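Local coordinates for twin-arginine translocation pathway signal (Rhodoferax ferrireducens, PDB 5IM2), which probably serves as the extracytoplasmic solute-binding protein of a TRAP transporter and holds a benzoate that copurified with it, at residues C145-Q150 against R358-K363. Residues are numbered along the deposited sequence; the frame is centred on the assembly and turned at random. Where two conformers were deposited one is given.
Sequences CWEYMQ and RALIAK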
loop_
_atom_site.group_PDB
_atom_site.type_symbol
_atom_site.label_atom_id
_atom_site.label_comp_id
_atom_site.label_asym_id
_atom_site.label_seq_id
_atom_site.Cartn_x
_atom_site.Cartn_y
_atom_site.Cartn_z
ATOM N N CYS A 145 -2.390 0.362 11.676
ATOM C CA CYS A 145 -1.535 1.413 11.130
ATOM C C CYS A 145 -1.998 2.785 11.592
ATOM O O CYS A 145 -1.185 3.619 12.015
ATOM C CB CYS A 145 -1.528 1.323 9.600
ATOM S SG CYS A 145 -0.285 2.352 8.800
ATOM N N TRP A 146 -3.306 3.041 11.526
ATOM C CA TRP A 146 -3.829 4.324 11.997
ATOM C C TRP A 146 -3.421 4.589 13.449
ATOM O O TRP A 146 -2.837 5.642 13.774
ATOM C CB TRP A 146 -5.356 4.384 11.864
ATOM C CG TRP A 146 -5.841 5.658 12.489
ATOM C CD1 TRP A 146 -6.300 5.839 13.782
ATOM C CD2 TRP A 146 -5.860 6.952 11.883
ATOM N NE1 TRP A 146 -6.618 7.157 13.991
ATOM C CE2 TRP A 146 -6.346 7.866 12.848
ATOM C CE3 TRP A 146 -5.540 7.430 10.611
ATOM C CZ2 TRP A 146 -6.487 9.208 12.583
ATOM C CZ3 TRP A 146 -5.691 8.777 10.353
ATOM C CH2 TRP A 146 -6.169 9.644 11.324
ATOM N N GLU A 147 -3.713 3.630 14.330
ATOM C CA GLU A 147 -3.450 3.807 15.755
ATOM C C GLU A 147 -1.959 3.927 16.042
ATOM O O GLU A 147 -1.540 4.770 16.844
ATOM C CB GLU A 147 -4.059 2.660 16.559
ATOM C CG GLU A 147 -3.827 2.839 18.048
ATOM C CD GLU A 147 -4.601 1.870 18.945
ATOM O OE1 GLU A 147 -5.456 1.101 18.465
ATOM O OE2 GLU A 147 -4.339 1.894 20.159
ATOM N N TYR A 148 -1.143 3.128 15.361
ATOM C CA TYR A 148 0.314 3.238 15.483
ATOM C C TYR A 148 0.816 4.648 15.162
ATOM O O TYR A 148 1.609 5.234 15.909
ATOM C CB TYR A 148 0.960 2.207 14.554
ATOM C CG TYR A 148 2.474 2.203 14.433
ATOM C CD1 TYR A 148 3.092 2.998 13.483
ATOM C CD2 TYR A 148 3.258 1.370 15.197
ATOM C CE1 TYR A 148 4.485 2.999 13.308
ATOM C CE2 TYR A 148 4.662 1.346 15.031
ATOM C CZ TYR A 148 5.252 2.159 14.058
ATOM O OH TYR A 148 6.612 2.162 13.826
ATOM N N MET A 149 0.415 5.204 14.025
ATOM C CA MET A 149 0.972 6.504 13.672
ATOM C C MET A 149 0.473 7.575 14.630
ATOM O O MET A 149 1.226 8.476 15.021
ATOM C CB MET A 149 0.637 6.853 12.223
ATOM C CG MET A 149 1.282 5.902 11.231
ATOM S SD MET A 149 3.109 5.730 11.352
ATOM C CE MET A 149 3.677 7.377 10.953
ATOM N N GLN A 150 -0.786 7.460 15.051
ATOM C CA GLN A 150 -1.389 8.470 15.904
ATOM C C GLN A 150 -0.728 8.507 17.265
ATOM O O GLN A 150 -0.588 9.576 17.860
ATOM C CB GLN A 150 -2.880 8.184 16.071
ATOM C CG GLN A 150 -3.729 8.755 14.990
ATOM C CD GLN A 150 -3.869 10.251 15.108
ATOM O OE1 GLN A 150 -3.187 11.008 14.413
ATOM N NE2 GLN A 150 -4.760 10.690 15.991
ATOM N N ARG A 358 3.086 -5.208 16.303
ATOM C CA ARG A 358 2.530 -6.555 16.377
ATOM C C ARG A 358 1.336 -6.597 17.315
ATOM O O ARG A 358 0.318 -7.230 17.008
ATOM C CB ARG A 358 3.611 -7.543 16.814
ATOM C CG ARG A 358 4.649 -7.723 15.717
ATOM C CD ARG A 358 5.460 -8.967 15.922
ATOM N NE ARG A 358 6.120 -9.380 14.687
ATOM C CZ ARG A 358 7.439 -9.471 14.513
ATOM N NH1 ARG A 358 8.300 -9.180 15.491
ATOM N NH2 ARG A 358 7.889 -9.878 13.334
ATOM N N ALA A 359 1.434 -5.912 18.454
ATOM C CA ALA A 359 0.321 -5.904 19.401
ATOM C C ALA A 359 -0.918 -5.257 18.796
ATOM O O ALA A 359 -2.049 -5.707 19.052
ATOM C CB ALA A 359 0.718 -5.166 20.679
ATOM N N LEU A 360 -0.738 -4.158 18.053
ATOM C CA LEU A 360 -1.886 -3.438 17.492
ATOM C C LEU A 360 -2.549 -4.254 16.399
ATOM O O LEU A 360 -3.787 -4.275 16.290
ATOM C CB LEU A 360 -1.448 -2.042 16.978
ATOM C CG LEU A 360 -1.123 -0.999 18.055
ATOM C CD1 LEU A 360 -0.678 0.339 17.492
ATOM C CD2 LEU A 360 -2.330 -0.780 18.988
ATOM N N ILE A 361 -1.753 -4.959 15.597
ATOM C CA ILE A 361 -2.318 -5.871 14.602
ATOM C C ILE A 361 -3.131 -6.954 15.305
ATOM O O ILE A 361 -4.253 -7.284 14.904
ATOM C CB ILE A 361 -1.187 -6.474 13.747
ATOM C CG1 ILE A 361 -0.606 -5.363 12.878
ATOM C CG2 ILE A 361 -1.690 -7.637 12.917
ATOM C CD1 ILE A 361 0.685 -5.741 12.129
ATOM N N ALA A 362 -2.577 -7.511 16.388
ATOM C CA ALA A 362 -3.293 -8.533 17.149
ATOM C C ALA A 362 -4.611 -8.015 17.701
ATOM O O ALA A 362 -5.634 -8.711 17.648
ATOM C CB ALA A 362 -2.411 -9.011 18.297
ATOM N N LYS A 363 -4.595 -6.809 18.267
ATOM C CA LYS A 363 -5.797 -6.236 18.861
ATOM C C LYS A 363 -6.876 -5.976 17.826
ATOM O O LYS A 363 -8.055 -6.264 18.048
ATOM C CB LYS A 363 -5.460 -4.933 19.558
ATOM C CG LYS A 363 -6.666 -4.315 20.212
ATOM C CD LYS A 363 -6.275 -3.181 21.086
ATOM C CE LYS A 363 -5.928 -1.982 20.267
ATOM N NZ LYS A 363 -5.658 -0.789 21.105
#
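The carboxylate of Glu147 is gripped at both oxygens. Lys363 NZ donates to Glu147 OE2 at 3.1 Å, on the syn lone pair, in a salt bridge, and reaches Glu147 OE1 more weakly at 3.3 Å; OE1 is also hydrogen-bonded to NE2 of His364, the next residue along helix 350-367. Glu147 gets there with CG anti to its own N (chi1 -179°) and an extended chain, whereas Lys363 bends at chi3 (75°) and meets it at about a right angle. Beside the ion pair the two methyls of Leu360 part: CD2 lies 3.5 Å from Glu147 CD, and CD1 slots against the backbone of the opposing helix, 3.5 Å from Tyr148 N and 3.8 Å from Tyr148 CB. In this periplasmic-binding-protein type II fold of the DctP family, the contact joins helix 138-152 to the last modelled helix, 350-367, their local axes 9.6 Å apart at closest approach and running roughly antiparallel (141° between N-to-C directions), and none of its residues lines the benzoate pocket. An alanine in place of Glu147 would probably leave Lys363 and His364 without their shared carboxylate and uncover one methyl of Leu360. The Tyr148 ring runs on past Leu360 to Leu353 and Ala357 of the same helix, meets Phe129 edge-to-face, and ends with its hydroxyl bonded to Arg125 O.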